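Side-chain contact in tRNA (Adenine(22)-N(1))-methyltransferase (Mycoplasma capricolum subsp. capricolum, PDB 6QE6), which probably methylates N1 of adenine 22 in tRNA, using S-adenosylmethionine and leaving S-adenosyl-L-homocysteine: residues 52-57 and 86-91. Sequence-based numbering, arbitrary orientation.
Sequences YLVQNN and GQIFTI
Two donors grip the carbonyl oxygen of Y52, two residues ahead of V54, whose methyls meet Q87 and I88 where helix 48-55 ends beside the start of edge strand 88-92 in the Rossmann-like methyltransferase sheet, with Q87 just before the strand and I88 its first residue. The backbone N of N56 lies 3.0 Å from Y52 O, and the side-chain ND2 of N56 donates to the same oxygen at 3.1 Å, tilted from the carbonyl plane by 22°. ND2 also lies 3.7 Å above the plane of the Y52 ring, over its centre, while it is bonded to the carbonyl of the same residue. A Schellman motif closes the helix, with N57 at positive phi as the C' residue and its N bonded to V54 O at 3.1 Å.

V54 carries the helix side of the contact, and its two branches divide the work. CG1, anti to the backbone N (chi1 162°), reaches Q87 CB at 4.0 Å, the two side chains crossing at about a right angle. Q87 and I88 share the other side almost equally; I88 runs past V54 in the opposite direction and also packs on A62 and A64 of strand 59-66 and V79 of helix 69-81. Q87 and F89 pair with A62 through their backbones, fixing the strand against its neighbour. V54 CG2 meets the I88 chain at two successive carbons, CG1 at 3.7 Å and CD1 at 3.9 Å.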
loop_
_atom_site.group_PDB
_atom_site.type_symbol
_atom_site.label_atom_id
_atom_site.label_comp_id
_atom_site.label_asym_id
_atom_site.label_seq_id
_atom_site.Cartn_x
_atom_site.Cartn_y
_atom_site.Cartn_z
ATOM N N TYR A 52 -10.130 -11.736 -9.702
ATOM C CA TYR A 52 -10.038 -10.846 -10.859
ATOM C C TYR A 52 -8.732 -11.054 -11.627
ATOM O O TYR A 52 -8.735 -11.182 -12.860
ATOM C CB TYR A 52 -10.156 -9.389 -10.413
ATOM C CG TYR A 52 -10.047 -8.403 -11.549
ATOM C CD1 TYR A 52 -11.197 -7.946 -12.192
ATOM C CD2 TYR A 52 -8.802 -7.932 -11.992
ATOM C CE1 TYR A 52 -11.133 -7.045 -13.245
ATOM C CE2 TYR A 52 -8.717 -7.022 -13.060
ATOM C CZ TYR A 52 -9.900 -6.581 -13.678
ATOM O OH TYR A 52 -9.877 -5.680 -14.724
ATOM N N LEU A 53 -7.598 -11.071 -10.904
ATOM C CA LEU A 53 -6.289 -11.172 -11.546
ATOM C C LEU A 53 -6.139 -12.482 -12.311
ATOM O O LEU A 53 -5.579 -12.508 -13.414
ATOM C CB LEU A 53 -5.180 -11.041 -10.503
ATOM C CG LEU A 53 -4.975 -9.672 -9.853
ATOM C CD1 LEU A 53 -3.998 -9.814 -8.721
ATOM C CD2 LEU A 53 -4.470 -8.669 -10.872
ATOM N N VAL A 54 -6.631 -13.581 -11.743
ATOM C CA VAL A 54 -6.555 -14.853 -12.453
ATOM C C VAL A 54 -7.499 -14.854 -13.656
ATOM O O VAL A 54 -7.123 -15.278 -14.752
ATOM C CB VAL A 54 -6.843 -16.015 -11.489
ATOM C CG1 VAL A 54 -7.217 -17.275 -12.268
ATOM C CG2 VAL A 54 -5.618 -16.259 -10.616
ATOM N N GLN A 55 -8.723 -14.350 -13.481
ATOM C CA GLN A 55 -9.676 -14.317 -14.589
ATOM C C GLN A 55 -9.147 -13.519 -15.773
ATOM O O GLN A 55 -9.417 -13.869 -16.921
ATOM C CB GLN A 55 -11.013 -13.742 -14.123
ATOM C CG GLN A 55 -11.821 -14.717 -13.283
ATOM C CD GLN A 55 -13.174 -14.175 -12.874
ATOM O OE1 GLN A 55 -13.312 -12.995 -12.542
ATOM N NE2 GLN A 55 -14.181 -15.045 -12.871
ATOM N N ASN A 56 -8.385 -12.459 -15.528
ATOM C CA ASN A 56 -7.887 -11.627 -16.615
ATOM C C ASN A 56 -6.462 -11.981 -17.025
ATOM O O ASN A 56 -5.836 -11.229 -17.778
ATOM C CB ASN A 56 -7.998 -10.154 -16.236
ATOM C CG ASN A 56 -9.438 -9.662 -16.275
ATOM O OD1 ASN A 56 -9.822 -8.887 -17.155
ATOM N ND2 ASN A 56 -10.247 -10.126 -15.329
ATOM N N ASN A 57 -5.957 -13.128 -16.581
ATOM C CA ASN A 57 -4.658 -13.642 -17.016
ATOM C C ASN A 57 -3.515 -12.678 -16.671
ATOM O O ASN A 57 -2.492 -12.626 -17.361
ATOM C CB ASN A 57 -4.673 -13.974 -18.517
ATOM C CG ASN A 57 -5.994 -14.615 -18.964
ATOM O OD1 ASN A 57 -6.364 -15.707 -18.507
ATOM N ND2 ASN A 57 -6.711 -13.936 -19.860
ATOM N N GLY A 86 -7.899 -24.645 -8.833
ATOM C CA GLY A 86 -6.576 -25.025 -9.283
ATOM C C GLY A 86 -5.606 -23.887 -9.528
ATOM O O GLY A 86 -4.456 -24.144 -9.905
ATOM N N GLN A 87 -6.038 -22.639 -9.333
ATOM C CA GLN A 87 -5.201 -21.477 -9.608
ATOM C C GLN A 87 -5.099 -20.561 -8.395
ATOM O O GLN A 87 -4.112 -19.836 -8.258
ATOM C CB GLN A 87 -5.726 -20.685 -10.805
ATOM C CG GLN A 87 -5.583 -21.399 -12.162
ATOM C CD GLN A 87 -6.720 -22.406 -12.455
ATOM O OE1 GLN A 87 -7.906 -22.110 -12.266
ATOM N NE2 GLN A 87 -6.346 -23.597 -12.934
ATOM N N ILE A 88 -6.100 -20.565 -7.514
ATOM C CA ILE A 88 -6.075 -19.726 -6.323
ATOM C C ILE A 88 -6.128 -20.616 -5.090
ATOM O O ILE A 88 -6.910 -21.569 -5.036
ATOM C CB ILE A 88 -7.224 -18.703 -6.336
ATOM C CG1 ILE A 88 -7.102 -17.832 -7.582
ATOM C CG2 ILE A 88 -7.208 -17.832 -5.091
ATOM C CD1 ILE A 88 -8.219 -16.842 -7.735
ATOM N N PHE A 89 -5.282 -20.313 -4.105
ATOM C CA PHE A 89 -5.091 -21.154 -2.927
ATOM C C PHE A 89 -5.245 -20.286 -1.695
ATOM O O PHE A 89 -4.552 -19.275 -1.565
ATOM C CB PHE A 89 -3.702 -21.815 -2.941
ATOM C CG PHE A 89 -3.415 -22.579 -4.195
ATOM C CD1 PHE A 89 -3.898 -23.865 -4.363
ATOM C CD2 PHE A 89 -2.685 -22.006 -5.221
ATOM C CE1 PHE A 89 -3.658 -24.565 -5.542
ATOM C CE2 PHE A 89 -2.431 -22.708 -6.407
ATOM C CZ PHE A 89 -2.918 -23.981 -6.566
ATOM N N THR A 90 -6.139 -20.670 -0.792
ATOM C CA THR A 90 -6.297 -19.899 0.435
ATOM C C THR A 90 -5.227 -20.298 1.441
ATOM O O THR A 90 -4.909 -21.482 1.599
ATOM C CB THR A 90 -7.687 -20.093 1.036
ATOM O OG1 THR A 90 -8.054 -21.473 0.952
ATOM C CG2 THR A 90 -8.717 -19.244 0.303
ATOM N N ILE A 91 -4.656 -19.295 2.105
ATOM C CA ILE A 91 -3.617 -19.489 3.106
ATOM C C ILE A 91 -3.986 -18.684 4.348
ATOM O O ILE A 91 -4.191 -17.467 4.270
ATOM C CB ILE A 91 -2.232 -19.057 2.587
ATOM C CG1 ILE A 91 -1.879 -19.754 1.265
ATOM C CG2 ILE A 91 -1.155 -19.287 3.663
ATOM C CD1 ILE A 91 -1.844 -21.251 1.340
#